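Local coordinates for CELL division control protein 6 (Pyrobaculum aerophilum, PDB 1FNN) that binds ADP and magnesium as an AAA+ ATPase of the Cdc6/Cdc18 family and is probably involved in regulating the initiation of DNA replication, at residues Lys291-Lys302 with Leu373-Ile384. Numbering follows the deposited sequence.
Sequences KLFLLAIVRSLK and LDTLEAVITKLI
Val-298 enters a hole formed by Leu-373, Leu-376, Glu-377 and Ile-380, its CG2 lying 3.7 Å from Leu-376 CD2; this knob-into-hole marks the packed side of two nearly antiparallel helix segments (152°, axes 9.9 Å apart). Ile-380 crosses Leu-294 at about a right angle, and Ile-380 CD1 lies 3.5 Å from Leu-294 CD2, closer than usual van der Waals contact, though a clash of Ile-380 CG1 with Leu-376 O makes the exact closeness doubtful. Farther along, Ile-384 CD1 sits against Leu-295 CD2 (3.8 Å), while the Ile-384 side chain runs past that of Lys-291 in the opposite direction. The more exposed flank is ionic. Glu-377, CG anti to its backbone nitrogen (chi1 -172°) and then extended, makes a long salt bridge from OE1 to Arg-299 NE (3.5 Å), meeting the guanidinium obliquely. The Lys-302 chain bends at chi3 and chi4, bringing NZ to 3.2 Å from Asp-374 OD1 in a salt bridge; a second, to Glu-377 OE2, is doubtful because OE2 crowds Lys-302 CE. A methionine in place of Lys-302 would probably leave Asp-374 without its cationic mate in this contact. Both helices belong to the C-terminal winged-helix domain: Arg-299 also pairs with Glu-324 of helix 311-324, Leu-294 and Leu-383 meet Leu-283 of helix 280-285, and Val-298 touches Ile-368, just beyond strand 364-367.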
ATOM      1  N   LYS A 291      -9.313 -22.733 -21.246  1.00 31.38           N
ATOM      2  CA  LYS A 291     -10.589 -22.058 -21.205  1.00 36.32           C
ATOM      3  C   LYS A 291     -11.665 -22.889 -20.531  1.00 35.28           C
ATOM      4  O   LYS A 291     -12.398 -22.426 -19.659  1.00 31.87           O
ATOM      5  CB  LYS A 291     -11.187 -21.641 -22.576  1.00 32.87           C
ATOM      6  CG  LYS A 291     -10.342 -20.569 -23.286  1.00 33.20           C
ATOM      7  CD  LYS A 291     -11.150 -20.098 -24.487  1.00 34.10           C
ATOM      8  CE  LYS A 291     -10.651 -18.885 -25.201  1.00 34.97           C
ATOM      9  NZ  LYS A 291      -9.460 -19.160 -26.054  1.00 46.88           N
ATOM     10  N   LEU A 292     -11.797 -24.158 -20.887  1.00 30.14           N
ATOM     11  CA  LEU A 292     -12.756 -25.069 -20.321  1.00 27.50           C
ATOM     12  C   LEU A 292     -12.448 -25.263 -18.826  1.00 31.19           C
ATOM     13  O   LEU A 292     -13.386 -25.314 -18.030  1.00 34.85           O
ATOM     14  CB  LEU A 292     -12.690 -26.458 -21.041  1.00 30.90           C
ATOM     15  CG  LEU A 292     -13.205 -26.404 -22.520  1.00 36.80           C
ATOM     16  CD1 LEU A 292     -12.884 -27.727 -23.240  1.00 35.76           C
ATOM     17  CD2 LEU A 292     -14.699 -26.136 -22.544  1.00 33.74           C
ATOM     18  N   PHE A 293     -11.183 -25.412 -18.494  1.00 30.48           N
ATOM     19  CA  PHE A 293     -10.821 -25.566 -17.083  1.00 29.35           C
ATOM     20  C   PHE A 293     -11.135 -24.234 -16.317  1.00 30.74           C
ATOM     21  O   PHE A 293     -11.664 -24.352 -15.224  1.00 33.57           O
ATOM     22  CB  PHE A 293      -9.327 -25.813 -16.995  1.00 29.09           C
ATOM     23  CG  PHE A 293      -8.910 -26.243 -15.598  1.00 28.06           C
ATOM     24  CD1 PHE A 293      -9.505 -27.299 -14.965  1.00 33.70           C
ATOM     25  CD2 PHE A 293      -7.900 -25.525 -14.966  1.00 34.51           C
ATOM     26  CE1 PHE A 293      -9.124 -27.690 -13.686  1.00 35.62           C
ATOM     27  CE2 PHE A 293      -7.505 -25.906 -13.679  1.00 38.55           C
ATOM     28  CZ  PHE A 293      -8.116 -26.980 -13.050  1.00 37.53           C
ATOM     29  N   LEU A 294     -10.873 -23.083 -16.918  1.00 30.99           N
ATOM     30  CA  LEU A 294     -11.215 -21.832 -16.226  1.00 35.00           C
ATOM     31  C   LEU A 294     -12.718 -21.724 -16.073  1.00 38.27           C
ATOM     32  O   LEU A 294     -13.253 -21.492 -14.957  1.00 33.85           O
ATOM     33  CB  LEU A 294     -10.643 -20.635 -16.988  1.00 35.64           C
ATOM     34  CG  LEU A 294     -11.034 -19.249 -16.422  1.00 40.82           C
ATOM     35  CD1 LEU A 294     -10.476 -19.095 -14.995  1.00 34.43           C
ATOM     36  CD2 LEU A 294     -10.466 -18.172 -17.337  1.00 36.28           C
ATOM     37  N   LEU A 295     -13.479 -22.079 -17.157  1.00 34.01           N
ATOM     38  CA  LEU A 295     -14.922 -22.171 -17.007  1.00 34.70           C
ATOM     39  C   LEU A 295     -15.311 -23.094 -15.878  1.00 35.05           C
ATOM     40  O   LEU A 295     -16.255 -22.809 -15.089  1.00 37.62           O
ATOM     41  CB  LEU A 295     -15.651 -22.649 -18.291  1.00 38.71           C
ATOM     42  CG  LEU A 295     -17.162 -22.740 -18.253  1.00 37.26           C
ATOM     43  CD1 LEU A 295     -17.777 -21.412 -17.739  1.00 40.09           C
ATOM     44  CD2 LEU A 295     -17.705 -22.966 -19.673  1.00 38.37           C
ATOM     45  N   ALA A 296     -14.620 -24.230 -15.712  1.00 30.08           N
ATOM     46  CA  ALA A 296     -14.989 -25.155 -14.663  1.00 34.30           C
ATOM     47  C   ALA A 296     -14.786 -24.497 -13.249  1.00 35.65           C
ATOM     48  O   ALA A 296     -15.433 -24.898 -12.281  1.00 34.95           O
ATOM     49  CB  ALA A 296     -14.044 -26.356 -14.711  1.00 33.61           C
ATOM     50  N   ILE A 297     -13.653 -23.861 -13.071  1.00 32.38           N
ATOM     51  CA  ILE A 297     -13.321 -23.206 -11.778  1.00 34.99           C
ATOM     52  C   ILE A 297     -14.410 -22.174 -11.509  1.00 32.07           C
ATOM     53  O   ILE A 297     -14.973 -22.083 -10.423  1.00 39.84           O
ATOM     54  CB  ILE A 297     -11.941 -22.550 -11.895  1.00 35.65           C
ATOM     55  CG1 ILE A 297     -10.825 -23.611 -11.982  1.00 34.58           C
ATOM     56  CG2 ILE A 297     -11.677 -21.617 -10.694  1.00 37.45           C
ATOM     57  CD1 ILE A 297      -9.488 -22.994 -12.386  1.00 37.05           C
ATOM     58  N   VAL A 298     -14.765 -21.336 -12.465  1.00 29.72           N
ATOM     59  CA  VAL A 298     -15.872 -20.425 -12.396  1.00 34.28           C
ATOM     60  C   VAL A 298     -17.161 -21.106 -11.960  1.00 39.05           C
ATOM     61  O   VAL A 298     -17.874 -20.586 -11.059  1.00 33.53           O
ATOM     62  CB  VAL A 298     -16.106 -19.656 -13.699  1.00 30.34           C
ATOM     63  CG1 VAL A 298     -17.443 -18.882 -13.614  1.00 37.95           C
ATOM     64  CG2 VAL A 298     -14.977 -18.700 -14.035  1.00 31.76           C
ATOM     65  N   ARG A 299     -17.534 -22.248 -12.550  1.00 33.61           N
ATOM     66  CA  ARG A 299     -18.746 -22.962 -12.145  1.00 34.52           C
ATOM     67  C   ARG A 299     -18.715 -23.557 -10.749  1.00 36.72           C
ATOM     68  O   ARG A 299     -19.721 -23.454  -9.971  1.00 40.23           O
ATOM     69  CB  ARG A 299     -19.123 -24.108 -13.150  1.00 38.53           C
ATOM     70  CG  ARG A 299     -19.593 -23.478 -14.457  1.00 52.17           C
ATOM     71  CD  ARG A 299     -20.440 -24.392 -15.328  1.00 57.91           C
ATOM     72  NE  ARG A 299     -20.714 -23.719 -16.609  1.00 60.40           N
ATOM     73  CZ  ARG A 299     -21.170 -24.367 -17.679  1.00 56.10           C
ATOM     74  NH1 ARG A 299     -21.394 -25.672 -17.607  1.00 55.09           N
ATOM     75  NH2 ARG A 299     -21.390 -23.681 -18.795  1.00 64.23           N
ATOM     76  N   SER A 300     -17.611 -24.090 -10.285  1.00 32.04           N
ATOM     77  CA  SER A 300     -17.525 -24.620  -8.946  1.00 34.07           C
ATOM     78  C   SER A 300     -17.653 -23.438  -7.914  1.00 38.62           C
ATOM     79  O   SER A 300     -18.146 -23.718  -6.830  1.00 38.38           O
ATOM     80  CB  SER A 300     -16.217 -25.303  -8.614  1.00 43.83           C
ATOM     81  OG  SER A 300     -15.882 -26.259  -9.611  1.00 51.01           O
ATOM     82  N   LEU A 301     -17.041 -22.320  -8.219  1.00 37.20           N
ATOM     83  CA  LEU A 301     -17.018 -21.183  -7.273  1.00 40.63           C
ATOM     84  C   LEU A 301     -18.391 -20.547  -7.177  1.00 41.02           C
ATOM     85  O   LEU A 301     -18.860 -20.199  -6.086  1.00 42.78           O
ATOM     86  CB  LEU A 301     -15.987 -20.149  -7.739  1.00 34.05           C
ATOM     87  CG  LEU A 301     -14.524 -20.409  -7.422  1.00 34.32           C
ATOM     88  CD1 LEU A 301     -13.652 -19.421  -8.182  1.00 33.80           C
ATOM     89  CD2 LEU A 301     -14.245 -20.335  -5.898  1.00 36.32           C
ATOM     90  N   LYS A 302     -19.157 -20.490  -8.279  1.00 38.17           N
ATOM     91  CA  LYS A 302     -20.550 -20.108  -8.267  1.00 45.85           C
ATOM     92  C   LYS A 302     -21.405 -20.998  -7.380  1.00 49.76           C
ATOM     93  O   LYS A 302     -22.313 -20.498  -6.711  1.00 49.81           O
ATOM     94  CB  LYS A 302     -21.147 -20.086  -9.684  1.00 44.93           C
ATOM     95  CG  LYS A 302     -20.809 -18.819 -10.425  1.00 49.50           C
ATOM     96  CD  LYS A 302     -20.899 -18.991 -11.925  1.00 54.58           C
ATOM     97  CE  LYS A 302     -21.669 -17.854 -12.578  1.00 56.65           C
ATOM     98  NZ  LYS A 302     -23.137 -18.174 -12.528  1.00 54.59           N
ATOM     99  N   LEU A 373     -18.104 -13.192 -11.177  1.00 37.74           N
ATOM    100  CA  LEU A 373     -18.197 -14.447 -11.936  1.00 41.44           C
ATOM    101  C   LEU A 373     -19.247 -14.501 -13.029  1.00 45.03           C
ATOM    102  O   LEU A 373     -19.033 -15.181 -14.075  1.00 41.51           O
ATOM    103  CB  LEU A 373     -18.420 -15.579 -10.943  1.00 35.31           C
ATOM    104  CG  LEU A 373     -17.336 -15.744  -9.882  1.00 41.37           C
ATOM    105  CD1 LEU A 373     -17.691 -16.906  -8.980  1.00 39.68           C
ATOM    106  CD2 LEU A 373     -15.965 -15.929 -10.540  1.00 39.93           C
ATOM    107  N   ASP A 374     -20.288 -13.672 -12.957  1.00 39.74           N
ATOM    108  CA  ASP A 374     -21.347 -13.726 -13.961  1.00 43.74           C
ATOM    109  C   ASP A 374     -20.824 -13.176 -15.272  1.00 41.85           C
ATOM    110  O   ASP A 374     -20.932 -13.858 -16.311  1.00 44.71           O
ATOM    111  CB  ASP A 374     -22.669 -13.043 -13.580  1.00 45.38           C
ATOM    112  CG  ASP A 374     -23.390 -13.866 -12.538  1.00 52.11           C
ATOM    113  OD1 ASP A 374     -22.949 -14.975 -12.186  1.00 58.36           O
ATOM    114  OD2 ASP A 374     -24.437 -13.410 -12.039  1.00 71.60           O
ATOM    115  N   THR A 375     -20.000 -12.140 -15.176  1.00 39.11           N
ATOM    116  CA  THR A 375     -19.458 -11.518 -16.373  1.00 42.05           C
ATOM    117  C   THR A 375     -18.252 -12.302 -16.917  1.00 43.65           C
ATOM    118  O   THR A 375     -18.135 -12.451 -18.143  1.00 38.37           O
ATOM    119  CB  THR A 375     -19.123 -10.055 -16.064  1.00 56.66           C
ATOM    120  OG1 THR A 375     -20.381  -9.326 -16.112  1.00 65.33           O
ATOM    121  CG2 THR A 375     -18.187  -9.424 -17.065  1.00 63.95           C
ATOM    122  N   LEU A 376     -17.472 -12.916 -16.037  1.00 37.41           N
ATOM    123  CA  LEU A 376     -16.336 -13.716 -16.495  1.00 41.50           C
ATOM    124  C   LEU A 376     -16.875 -14.937 -17.260  1.00 36.63           C
ATOM    125  O   LEU A 376     -16.324 -15.385 -18.247  1.00 38.91           O
ATOM    126  CB  LEU A 376     -15.524 -14.157 -15.270  1.00 37.84           C
ATOM    127  CG  LEU A 376     -14.325 -15.057 -15.577  1.00 36.03           C
ATOM    128  CD1 LEU A 376     -13.506 -14.436 -16.716  1.00 36.11           C
ATOM    129  CD2 LEU A 376     -13.438 -15.306 -14.375  1.00 39.40           C
ATOM    130  N   GLU A 377     -17.790 -15.626 -16.605  1.00 35.73           N
ATOM    131  CA  GLU A 377     -18.535 -16.738 -17.118  1.00 38.82           C
ATOM    132  C   GLU A 377     -19.152 -16.475 -18.488  1.00 42.73           C
ATOM    133  O   GLU A 377     -18.905 -17.296 -19.399  1.00 39.12           O
ATOM    134  CB  GLU A 377     -19.657 -17.228 -16.176  1.00 34.14           C
ATOM    135  CG  GLU A 377     -20.234 -18.533 -16.768  1.00 44.19           C
ATOM    136  CD  GLU A 377     -21.355 -19.111 -15.953  1.00 50.03           C
ATOM    137  OE1 GLU A 377     -21.538 -20.341 -15.911  1.00 60.01           O
ATOM    138  OE2 GLU A 377     -22.110 -18.356 -15.317  1.00 52.73           O
ATOM    139  N   ALA A 378     -19.742 -15.324 -18.729  1.00 40.51           N
ATOM    140  CA  ALA A 378     -20.262 -14.947 -20.028  1.00 44.22           C
ATOM    141  C   ALA A 378     -19.166 -14.767 -21.063  1.00 42.78           C
ATOM    142  O   ALA A 378     -19.391 -15.080 -22.254  1.00 42.19           O
ATOM    143  CB  ALA A 378     -21.128 -13.663 -19.942  1.00 43.02           C
ATOM    144  N   VAL A 379     -18.070 -14.098 -20.730  1.00 36.63           N
ATOM    145  CA  VAL A 379     -17.027 -13.846 -21.712  1.00 39.88           C
ATOM    146  C   VAL A 379     -16.299 -15.151 -22.103  1.00 40.40           C
ATOM    147  O   VAL A 379     -16.074 -15.369 -23.305  1.00 39.63           O
ATOM    148  CB  VAL A 379     -15.965 -12.842 -21.245  1.00 43.46           C
ATOM    149  CG1 VAL A 379     -14.858 -12.712 -22.268  1.00 46.73           C
ATOM    150  CG2 VAL A 379     -16.600 -11.472 -20.990  1.00 54.58           C
ATOM    151  N   ILE A 380     -16.080 -16.005 -21.117  1.00 37.21           N
ATOM    152  CA  ILE A 380     -15.353 -17.250 -21.396  1.00 40.47           C
ATOM    153  C   ILE A 380     -16.234 -18.181 -22.225  1.00 40.64           C
ATOM    154  O   ILE A 380     -15.779 -18.771 -23.220  1.00 36.88           O
ATOM    155  CB  ILE A 380     -14.901 -18.001 -20.137  1.00 36.78           C
ATOM    156  CG1 ILE A 380     -14.208 -17.050 -19.156  1.00 48.48           C
ATOM    157  CG2 ILE A 380     -13.844 -19.061 -20.560  1.00 42.26           C
ATOM    158  CD1 ILE A 380     -13.867 -17.741 -17.838  1.00 51.77           C
ATOM    159  N   THR A 381     -17.500 -18.269 -21.858  1.00 38.74           N
ATOM    160  CA  THR A 381     -18.479 -19.059 -22.620  1.00 41.02           C
ATOM    161  C   THR A 381     -18.596 -18.597 -24.066  1.00 40.16           C
ATOM    162  O   THR A 381     -18.609 -19.414 -25.019  1.00 41.47           O
ATOM    163  CB  THR A 381     -19.832 -18.976 -21.900  1.00 40.16           C
ATOM    164  OG1 THR A 381     -19.723 -19.720 -20.677  1.00 44.16           O
ATOM    165  CG2 THR A 381     -20.996 -19.594 -22.653  1.00 41.73           C
ATOM    166  N   LYS A 382     -18.655 -17.284 -24.268  1.00 39.80           N
ATOM    167  CA  LYS A 382     -18.664 -16.741 -25.621  1.00 43.38           C
ATOM    168  C   LYS A 382     -17.444 -17.278 -26.400  1.00 43.68           C
ATOM    169  O   LYS A 382     -17.552 -17.516 -27.611  1.00 36.85           O
ATOM    170  CB  LYS A 382     -18.617 -15.227 -25.632  1.00 41.67           C
ATOM    171  CG  LYS A 382     -18.942 -14.494 -26.900  1.00 43.01           C
ATOM    172  CD  LYS A 382     -17.993 -13.370 -27.249  1.00 55.28           C
ATOM    173  CE  LYS A 382     -17.501 -12.506 -26.115  1.00 47.90           C
ATOM    174  NZ  LYS A 382     -16.539 -11.456 -26.541  1.00 51.99           N
ATOM    175  N   LEU A 383     -16.235 -17.085 -25.853  1.00 38.25           N
ATOM    176  CA  LEU A 383     -15.014 -17.497 -26.514  1.00 38.51           C
ATOM    177  C   LEU A 383     -14.965 -18.998 -26.793  1.00 34.63           C
ATOM    178  O   LEU A 383     -14.479 -19.371 -27.854  1.00 36.76           O
ATOM    179  CB  LEU A 383     -13.766 -17.071 -25.734  1.00 37.20           C
ATOM    180  CG  LEU A 383     -13.685 -15.546 -25.489  1.00 43.19           C
ATOM    181  CD1 LEU A 383     -12.546 -15.251 -24.495  1.00 40.70           C
ATOM    182  CD2 LEU A 383     -13.467 -14.763 -26.767  1.00 41.67           C
ATOM    183  N   ILE A 384     -15.386 -19.833 -25.869  1.00 36.55           N
ATOM    184  CA  ILE A 384     -15.410 -21.274 -26.095  1.00 38.74           C
ATOM    185  C   ILE A 384     -16.364 -21.635 -27.251  1.00 41.09           C
ATOM    186  O   ILE A 384     -16.049 -22.415 -28.172  1.00 36.68           O
ATOM    187  CB  ILE A 384     -15.823 -21.988 -24.830  1.00 35.45           C
ATOM    188  CG1 ILE A 384     -14.708 -21.762 -23.759  1.00 32.07           C
ATOM    189  CG2 ILE A 384     -16.074 -23.475 -25.112  1.00 37.01           C
ATOM    190  CD1 ILE A 384     -15.152 -22.314 -22.428  1.00 28.73           C
TER